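Local coordinates for PUA domain-containing protein (Thermoplasma acidophilum DSM 1728, PDB 1Q7H) that is of unknown function but carries a PUA domain and probably binds RNA, perhaps in translation initiation, at residues K13-Q18 and E29-A34; P48-F51 and D55-P58. All coordinates share one frame; numbering follows the deposited sequence.

Contact 1 of 2, residues K13-Q18 and E29-A34; sequences KRIWEQ and ESLEVA. Unlike the reference sequence in segment 13-18: Gln18 (reference Ala).
Trp16 meets Glu29 through a single polar bond: the indole NE1 of Trp16 donates to the backbone O of Glu29 at 2.8 Å. The acceptor lies at the rim of the indole, close to its plane, and offers a lone pair in the carbonyl plane, yet the N-H points past it and the bond is bent, with 132° at the hydrogen. The same oxygen also sits 3.1 Å from Trp16 CZ2, so it rests against the pyrrole-benzene corner of the ring and not squarely before the nitrogen. Trp16 reaches it because CG stands anti to the carbonyl carbon (chi1 -56°), which lays the indole back along its own helix, one face on Lys13 N, with the NE1 edge turned to the loop.

Leu31 supplies the apolar half. Its CD1 comes to 3.8 Å from Ile15 CB and, obliquely to the indole, 4.1 Å from Trp16 NE1, while the Leu31 side chain also touches Ile7 and Ile44. The carboxylate of Glu29 turns away from the helix, and its OE2 is hydrogen-bonded to Tyr65. A phenylalanine in place of Trp16 would probably leave the Glu29 carbonyl without its indole donor and open a gap beside Leu31 CD1.

The arrangement joins helix 9-20 to the loop leading into strand 32-35, next to the outermost strand 5-6. It illustrates how a largely apolar interface between a helix and the lead-in to a strand can absorb a loop carbonyl: one indole N-H satisfies the polar atom while the ring's carbon surface packs on Leu31 and Ile26.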
loop_
_atom_site.group_PDB
_atom_site.type_symbol
_atom_site.label_atom_id
_atom_site.label_comp_id
_atom_site.label_asym_id
_atom_site.label_seq_id
_atom_site.Cartn_x
_atom_site.Cartn_y
_atom_site.Cartn_z
ATOM N N LYS A 13 -2.322 -8.169 17.365
ATOM C CA LYS A 13 -3.060 -9.180 16.625
ATOM C C LYS A 13 -4.083 -8.569 15.680
ATOM O O LYS A 13 -4.263 -9.051 14.562
ATOM C CB LYS A 13 -3.749 -10.142 17.593
ATOM C CG LYS A 13 -4.390 -11.345 16.925
ATOM C CD LYS A 13 -5.062 -12.230 17.961
ATOM C CE LYS A 13 -5.762 -13.421 17.324
ATOM N NZ LYS A 13 -4.804 -14.328 16.626
ATOM N N ARG A 14 -4.755 -7.510 16.115
ATOM C CA ARG A 14 -5.752 -6.872 15.266
ATOM C C ARG A 14 -5.110 -6.347 13.986
ATOM O O ARG A 14 -5.673 -6.466 12.896
ATOM C CB ARG A 14 -6.428 -5.713 16.002
ATOM C CG ARG A 14 -7.462 -4.987 15.150
ATOM C CD ARG A 14 -8.152 -3.882 15.917
ATOM N NE ARG A 14 -7.278 -2.741 16.164
ATOM C CZ ARG A 14 -7.153 -1.707 15.342
ATOM N NH1 ARG A 14 -7.852 -1.668 14.212
ATOM N NH2 ARG A 14 -6.338 -0.709 15.656
ATOM N N ILE A 15 -3.933 -5.753 14.122
ATOM C CA ILE A 15 -3.232 -5.215 12.971
ATOM C C ILE A 15 -2.716 -6.347 12.085
ATOM O O ILE A 15 -2.757 -6.236 10.863
ATOM C CB ILE A 15 -2.060 -4.317 13.411
ATOM C CG1 ILE A 15 -2.572 -3.239 14.371
ATOM C CG2 ILE A 15 -1.422 -3.668 12.210
ATOM C CD1 ILE A 15 -3.658 -2.369 13.789
ATOM N N TRP A 16 -2.251 -7.438 12.690
ATOM C CA TRP A 16 -1.758 -8.566 11.900
ATOM C C TRP A 16 -2.883 -9.114 11.036
ATOM O O TRP A 16 -2.691 -9.416 9.852
ATOM C CB TRP A 16 -1.253 -9.711 12.786
ATOM C CG TRP A 16 -0.195 -9.339 13.780
ATOM C CD1 TRP A 16 0.659 -8.274 13.722
ATOM C CD2 TRP A 16 0.134 -10.055 14.976
ATOM N NE1 TRP A 16 1.500 -8.282 14.813
ATOM C CE2 TRP A 16 1.197 -9.362 15.598
ATOM C CE3 TRP A 16 -0.372 -11.211 15.586
ATOM C CZ2 TRP A 16 1.764 -9.790 16.798
ATOM C CZ3 TRP A 16 0.192 -11.636 16.781
ATOM C CH2 TRP A 16 1.249 -10.927 17.374
ATOM N N GLU A 17 -4.057 -9.251 11.644
ATOM C CA GLU A 17 -5.219 -9.776 10.951
ATOM C C GLU A 17 -5.671 -8.850 9.833
ATOM O O GLU A 17 -6.081 -9.310 8.780
ATOM C CB GLU A 17 -6.363 -10.012 11.937
ATOM C CG GLU A 17 -6.015 -10.947 13.076
ATOM C CD GLU A 17 -7.159 -11.105 14.071
ATOM O OE1 GLU A 17 -7.849 -10.097 14.352
ATOM O OE2 GLU A 17 -7.359 -12.230 14.581
ATOM N N GLN A 18 -5.605 -7.544 10.057
ATOM C CA GLN A 18 -5.994 -6.600 9.013
ATOM C C GLN A 18 -5.072 -6.736 7.799
ATOM O O GLN A 18 -5.529 -6.740 6.659
ATOM C CB GLN A 18 -5.927 -5.167 9.535
ATOM C CG GLN A 18 -7.102 -4.803 10.419
ATOM C CD GLN A 18 -8.391 -4.655 9.636
ATOM O OE1 GLN A 18 -9.477 -4.679 10.207
ATOM N NE2 GLN A 18 -8.276 -4.484 8.322
ATOM N N GLU A 29 4.811 -10.219 14.932
ATOM C CA GLU A 29 5.684 -9.048 15.018
ATOM C C GLU A 29 5.157 -8.064 16.069
ATOM O O GLU A 29 3.973 -7.724 16.072
ATOM C CB GLU A 29 5.749 -8.351 13.660
ATOM C CG GLU A 29 6.116 -9.276 12.504
ATOM C CD GLU A 29 7.583 -9.190 12.107
ATOM O OE1 GLU A 29 8.359 -8.488 12.794
ATOM O OE2 GLU A 29 7.956 -9.833 11.097
ATOM N N SER A 30 6.023 -7.613 16.970
ATOM C CA SER A 30 5.579 -6.661 17.978
ATOM C C SER A 30 5.580 -5.291 17.327
ATOM O O SER A 30 6.432 -4.996 16.493
ATOM C CB SER A 30 6.492 -6.689 19.212
ATOM O OG SER A 30 7.827 -6.380 18.884
ATOM N N LEU A 31 4.627 -4.454 17.716
ATOM C CA LEU A 31 4.482 -3.133 17.120
ATOM C C LEU A 31 4.505 -1.950 18.086
ATOM O O LEU A 31 4.066 -2.060 19.229
ATOM C CB LEU A 31 3.156 -3.093 16.346
ATOM C CG LEU A 31 2.861 -4.245 15.375
ATOM C CD1 LEU A 31 1.401 -4.213 14.954
ATOM C CD2 LEU A 31 3.771 -4.132 14.152
ATOM N N GLU A 32 5.021 -0.818 17.616
ATOM C CA GLU A 32 5.020 0.404 18.406
ATOM C C GLU A 32 4.050 1.310 17.674
ATOM O O GLU A 32 4.010 1.309 16.445
ATOM C CB GLU A 32 6.377 1.085 18.422
ATOM C CG GLU A 32 7.489 0.282 19.015
ATOM C CD GLU A 32 8.766 1.079 19.042
ATOM O OE1 GLU A 32 8.961 1.869 19.992
ATOM O OE2 GLU A 32 9.563 0.936 18.093
ATOM N N VAL A 33 3.264 2.077 18.411
ATOM C CA VAL A 33 2.307 2.961 17.780
ATOM C C VAL A 33 2.643 4.407 18.114
ATOM O O VAL A 33 3.190 4.691 19.172
ATOM C CB VAL A 33 0.870 2.622 18.241
ATOM C CG1 VAL A 33 0.702 2.946 19.726
ATOM C CG2 VAL A 33 -0.139 3.365 17.385
ATOM N N ALA A 34 2.326 5.314 17.197
ATOM C CA ALA A 34 2.578 6.735 17.392
ATOM C C ALA A 34 1.420 7.502 16.762
ATOM O O ALA A 34 0.749 6.981 15.873
ATOM C CB ALA A 34 3.898 7.124 16.741
#

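Contact 2 of 2, residues P48-F51 and D55-P58; sequences PMVF and DLIP
Phe51 and Ile57 form an antiparallel hydrogen-bonded pair in which each residue both gives and receives. Phe51 N donates to Ile57 O at 2.6 Å, and Ile57 N donates to Phe51 O at 2.7 Å. Both bonds are short and nearly straight, 174° and 172° at the hydrogen.

The two acceptors have further, weaker company. Leu56 CA-H approaches Phe51 O at 3.2 Å, and Val50 CA-H approaches Ile57 O at 3.3 Å. Next along the strands, Val50 faces Pro58 as a non-hydrogen-bonded pair, a place that suits proline because its nitrogen has no hydrogen to give; here Pro58 CA-H makes a weak contact with Met49 O at 3.5 Å, and Met49 is also backbone hydrogen-bonded to Ser59, just past Pro58. The amide of Val50 is used on the other side, where Met49 and Val50 together face Tyr42 in a classic beta bulge. Ser59 OG bonds Pro48 O.

Side chains divide between two faces. Val50 lies with Pro58 beneath helix 9-20; having CG1 anti to its backbone N (chi1 -177°) brings that methyl to 3.9 Å from Leu56 CD2, the two side chains meeting at a slant. Phe51 and Ile57 share the opposite face, where the Phe51 ring makes an edge-to-face contact with His142 and Ile57 touches Met106, both on strands of the six-stranded sheet.

The hairpin is thus held by two reciprocal amide bonds supplemented by CA-H...O contacts; Val50 and Pro58 meet helices 9-20 and 60-65, Pro58 also reaching strand 106-111, while Phe51 and Ile57 meet His142 and Met106.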
loop_
_atom_site.group_PDB
_atom_site.type_symbol
_atom_site.label_atom_id
_atom_site.label_comp_id
_atom_site.label_asym_id
_atom_site.label_seq_id
_atom_site.Cartn_x
_atom_site.Cartn_y
_atom_site.Cartn_z
ATOM N N PRO A 48 8.047 2.832 9.912
ATOM C CA PRO A 48 6.581 2.799 9.910
ATOM C C PRO A 48 6.109 1.709 8.949
ATOM O O PRO A 48 6.502 1.690 7.784
ATOM C CB PRO A 48 6.204 4.214 9.456
ATOM C CG PRO A 48 7.353 4.615 8.578
ATOM C CD PRO A 48 8.553 4.104 9.363
HETATM N N MSE A 49 5.269 0.803 9.441
HETATM C CA MSE A 49 4.781 -0.314 8.639
HETATM C C MSE A 49 3.302 -0.265 8.254
HETATM O O MSE A 49 2.919 -0.733 7.176
HETATM C CB MSE A 49 5.097 -1.614 9.377
HETATM C CG MSE A 49 6.595 -1.811 9.599
HETATM SE SE MSE A 49 7.538 -2.198 7.932
HETATM C CE MSE A 49 9.309 -2.580 8.603
ATOM N N VAL A 50 2.467 0.290 9.124
ATOM C CA VAL A 50 1.043 0.396 8.832
ATOM C C VAL A 50 0.538 1.763 9.268
ATOM O O VAL A 50 0.793 2.193 10.389
ATOM C CB VAL A 50 0.225 -0.687 9.567
ATOM C CG1 VAL A 50 -1.231 -0.589 9.171
ATOM C CG2 VAL A 50 0.766 -2.071 9.248
ATOM N N PHE A 51 -0.169 2.449 8.377
ATOM C CA PHE A 51 -0.714 3.760 8.694
ATOM C C PHE A 51 -2.218 3.654 8.901
ATOM O O PHE A 51 -2.908 2.911 8.196
ATOM C CB PHE A 51 -0.456 4.755 7.554
ATOM C CG PHE A 51 0.993 5.014 7.281
ATOM C CD1 PHE A 51 1.778 5.693 8.205
ATOM C CD2 PHE A 51 1.575 4.584 6.093
ATOM C CE1 PHE A 51 3.135 5.945 7.951
ATOM C CE2 PHE A 51 2.926 4.832 5.830
ATOM C CZ PHE A 51 3.706 5.514 6.764
ATOM N N ASP A 55 -8.418 4.304 6.431
ATOM C CA ASP A 55 -8.334 2.852 6.428
ATOM C C ASP A 55 -6.922 2.520 6.893
ATOM O O ASP A 55 -6.078 3.413 7.000
ATOM C CB ASP A 55 -8.524 2.287 5.015
ATOM C CG ASP A 55 -9.889 2.595 4.435
ATOM O OD1 ASP A 55 -10.903 2.275 5.093
ATOM O OD2 ASP A 55 -9.943 3.147 3.314
ATOM N N LEU A 56 -6.669 1.252 7.189
ATOM C CA LEU A 56 -5.335 0.841 7.580
ATOM C C LEU A 56 -4.593 0.608 6.270
ATOM O O LEU A 56 -4.994 -0.216 5.452
ATOM C CB LEU A 56 -5.369 -0.438 8.406
ATOM C CG LEU A 56 -5.777 -0.265 9.863
ATOM C CD1 LEU A 56 -5.937 -1.623 10.496
ATOM C CD2 LEU A 56 -4.722 0.550 10.600
ATOM N N ILE A 57 -3.510 1.349 6.091
ATOM C CA ILE A 57 -2.699 1.301 4.886
ATOM C C ILE A 57 -1.295 0.775 5.163
ATOM O O ILE A 57 -0.612 1.271 6.058
ATOM C CB ILE A 57 -2.568 2.738 4.309
ATOM C CG1 ILE A 57 -3.956 3.282 3.950
ATOM C CG2 ILE A 57 -1.642 2.758 3.117
ATOM C CD1 ILE A 57 -3.945 4.752 3.575
ATOM N N PRO A 58 -0.847 -0.251 4.416
ATOM C CA PRO A 58 0.514 -0.763 4.654
ATOM C C PRO A 58 1.458 0.272 4.059
ATOM O O PRO A 58 1.110 0.920 3.076
ATOM C CB PRO A 58 0.535 -2.064 3.860
ATOM C CG PRO A 58 -0.400 -1.747 2.687
ATOM C CD PRO A 58 -1.547 -1.060 3.402
#

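How the contacts relate
From the N terminus, the chain passes through strand 5-6 into helix 9-20, then turns back so that contact 1 closes a ten-residue loop at the start of strand 32-35. Two further strands follow before contact 2 closes a much tighter hairpin, with three residues between its segments. The contacts are therefore in series, neither enclosing nor crossing the other. In space they adjoin under the same helix: Gln18 CG lies 3.4 Å from Leu56 CD1, and Ile15 CG2 lies 4.0 Å from Val50 CG2. Helix 9-20 consequently spans the five-stranded sheet, bound near one edge through contact 1 and resting on the hairpin of contact 2 at the other.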